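Local coordinates for protein intron-associated endonuclease 1 (Enterobacteria phage T4, PDB 1LN0) that probably makes the DNA cut that starts homing of its phage intron, acting through the GIY-YIG nuclease domain, at residues G4-K9 with K26-H31. The protein carries 1 engineered substitution. Numbering follows the deposited sequence.
Sequences GIYQIK and KAWKRH. Engineered in segment 26-31: Ala-27 (natural residue Arg).
Tyr-6, the tyrosine of the GIY half of the GIY-YIG signature, forms an aromatic cluster with Trp-28 and His-31 where helix 24-37 covers one face of the antiparallel sheet. The indole meets it edge-on: Trp-28 NE1 points at one face of the phenol, 3.4 Å from Tyr-6 CG, and the planes of the five-membered ring and the phenol stand at 86° in a T-shaped pair. Tyr-6 CG sits between its backbone N and carbonyl carbon (chi1 65°), which turns the long axis of the phenol across the strand and carries its hydroxyl toward His-31. Strand 4-10 is the central strand of three, bonded through its backbone to Gly-19 and Ser-59 on its two neighbours; segments 4-9 and 26-31 run in similar directions, 36° apart. At the far end of the phenol, Tyr-6 OH lies over a face of the imidazole, 3.1 Å from His-31 NE2; the other imidazole nitrogen, ND1, is hydrogen-bonded to His-40, which holds the ring from outside the contact. Ile-8 extends CD1 to 4.1 Å from His-31 ND1. Beside Tyr-6 the engineered Ala-27, arginine in the natural enzyme, brings its CB to 4.4 Å from Tyr-6 CE2 and also touches Ala-21.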
loop_
_atom_site.group_PDB
_atom_site.type_symbol
_atom_site.label_atom_id
_atom_site.label_comp_id
_atom_site.label_asym_id
_atom_site.label_seq_id
_atom_site.Cartn_x
_atom_site.Cartn_y
_atom_site.Cartn_z
ATOM N N GLY B 4 5.469 -15.866 3.300
ATOM C CA GLY B 4 5.960 -16.039 4.655
ATOM C C GLY B 4 6.373 -14.749 5.334
ATOM O O GLY B 4 5.982 -13.662 4.910
ATOM N N ILE B 5 7.171 -14.875 6.390
ATOM C CA ILE B 5 7.642 -13.725 7.153
ATOM C C ILE B 5 9.052 -13.318 6.744
ATOM O O ILE B 5 9.917 -14.160 6.501
ATOM C CB ILE B 5 7.610 -14.021 8.680
ATOM C CG1 ILE B 5 6.166 -14.004 9.194
ATOM C CG2 ILE B 5 8.403 -12.973 9.440
ATOM C CD1 ILE B 5 5.252 -15.021 8.565
ATOM N N TYR B 6 9.282 -12.012 6.680
ATOM C CA TYR B 6 10.581 -11.500 6.281
ATOM C C TYR B 6 11.018 -10.361 7.196
ATOM O O TYR B 6 10.278 -9.937 8.084
ATOM C CB TYR B 6 10.512 -10.999 4.833
ATOM C CG TYR B 6 9.599 -9.803 4.665
ATOM C CD1 TYR B 6 10.027 -8.519 5.007
ATOM C CD2 TYR B 6 8.282 -9.966 4.235
ATOM C CE1 TYR B 6 9.162 -7.424 4.929
ATOM C CE2 TYR B 6 7.409 -8.880 4.157
ATOM C CZ TYR B 6 7.854 -7.613 4.506
ATOM O OH TYR B 6 6.983 -6.543 4.460
ATOM N N GLN B 7 12.226 -9.867 6.966
ATOM C CA GLN B 7 12.750 -8.766 7.751
ATOM C C GLN B 7 13.516 -7.831 6.831
ATOM O O GLN B 7 14.124 -8.270 5.849
ATOM C CB GLN B 7 13.708 -9.269 8.839
ATOM C CG GLN B 7 15.079 -9.711 8.313
ATOM C CD GLN B 7 16.074 -10.032 9.426
ATOM O OE1 GLN B 7 17.278 -10.143 9.190
ATOM N NE2 GLN B 7 15.572 -10.188 10.637
ATOM N N ILE B 8 13.454 -6.542 7.146
ATOM C CA ILE B 8 14.186 -5.514 6.421
ATOM C C ILE B 8 15.107 -5.041 7.529
ATOM O O ILE B 8 14.660 -4.478 8.525
ATOM C CB ILE B 8 13.277 -4.359 5.960
ATOM C CG1 ILE B 8 12.187 -4.895 5.025
ATOM C CG2 ILE B 8 14.109 -3.303 5.252
ATOM C CD1 ILE B 8 11.206 -3.833 4.547
ATOM N N LYS B 9 16.396 -5.293 7.361
ATOM C CA LYS B 9 17.370 -4.958 8.385
ATOM C C LYS B 9 18.313 -3.822 8.060
ATOM O O LYS B 9 18.852 -3.748 6.958
ATOM C CB LYS B 9 18.196 -6.207 8.714
ATOM C CG LYS B 9 19.366 -5.956 9.650
ATOM C CD LYS B 9 20.331 -7.132 9.653
ATOM C CE LYS B 9 21.591 -6.799 10.438
ATOM N NZ LYS B 9 22.626 -7.863 10.317
ATOM N N LYS B 26 7.939 -9.075 -4.574
ATOM C CA LYS B 26 6.951 -8.040 -4.851
ATOM C C LYS B 26 6.719 -7.166 -3.627
ATOM O O LYS B 26 6.485 -5.964 -3.745
ATOM C CB LYS B 26 5.627 -8.665 -5.296
ATOM C CG LYS B 26 5.676 -9.307 -6.671
ATOM C CD LYS B 26 4.293 -9.776 -7.094
ATOM C CE LYS B 26 4.285 -10.303 -8.516
ATOM N NZ LYS B 26 2.892 -10.614 -8.954
ATOM N N ALA B 27 6.781 -7.777 -2.449
ATOM C CA ALA B 27 6.584 -7.043 -1.208
ATOM C C ALA B 27 7.746 -6.078 -0.987
ATOM O O ALA B 27 7.540 -4.897 -0.692
ATOM C CB ALA B 27 6.473 -8.017 -0.032
ATOM N N TRP B 28 8.968 -6.582 -1.143
ATOM C CA TRP B 28 10.154 -5.755 -0.953
ATOM C C TRP B 28 10.203 -4.588 -1.934
ATOM O O TRP B 28 10.607 -3.479 -1.571
ATOM C CB TRP B 28 11.430 -6.599 -1.080
ATOM C CG TRP B 28 11.530 -7.692 -0.053
ATOM C CD1 TRP B 28 10.945 -7.712 1.183
ATOM C CD2 TRP B 28 12.280 -8.909 -0.160
ATOM N NE1 TRP B 28 11.283 -8.866 1.852
ATOM C CE2 TRP B 28 12.102 -9.618 1.052
ATOM C CE3 TRP B 28 13.085 -9.469 -1.158
ATOM C CZ2 TRP B 28 12.700 -10.863 1.291
ATOM C CZ3 TRP B 28 13.682 -10.711 -0.922
ATOM C CH2 TRP B 28 13.484 -11.392 0.296
ATOM N N LYS B 29 9.799 -4.831 -3.178
ATOM C CA LYS B 29 9.800 -3.758 -4.163
ATOM C C LYS B 29 8.816 -2.682 -3.730
ATOM O O LYS B 29 9.100 -1.491 -3.839
ATOM C CB LYS B 29 9.421 -4.275 -5.558
ATOM C CG LYS B 29 8.986 -3.163 -6.515
ATOM C CD LYS B 29 9.186 -3.520 -7.985
ATOM C CE LYS B 29 10.646 -3.365 -8.396
ATOM N NZ LYS B 29 10.854 -3.580 -9.858
ATOM N N ARG B 30 7.659 -3.109 -3.232
ATOM C CA ARG B 30 6.637 -2.173 -2.786
ATOM C C ARG B 30 7.126 -1.331 -1.611
ATOM O O ARG B 30 6.966 -0.111 -1.586
ATOM C CB ARG B 30 5.374 -2.932 -2.379
ATOM C CG ARG B 30 4.290 -2.058 -1.783
ATOM C CD ARG B 30 3.931 -0.923 -2.727
ATOM N NE ARG B 30 2.861 -0.083 -2.200
ATOM C CZ ARG B 30 2.469 1.054 -2.764
ATOM N NH1 ARG B 30 3.063 1.483 -3.871
ATOM N NH2 ARG B 30 1.489 1.762 -2.224
ATOM N N HIS B 31 7.720 -1.995 -0.630
ATOM C CA HIS B 31 8.210 -1.293 0.541
ATOM C C HIS B 31 9.288 -0.275 0.206
ATOM O O HIS B 31 9.283 0.831 0.738
ATOM C CB HIS B 31 8.709 -2.299 1.576
ATOM C CG HIS B 31 7.609 -2.891 2.400
ATOM N ND1 HIS B 31 7.374 -2.517 3.705
ATOM C CD2 HIS B 31 6.633 -3.774 2.080
ATOM C CE1 HIS B 31 6.300 -3.141 4.153
ATOM N NE2 HIS B 31 5.830 -3.909 3.187
#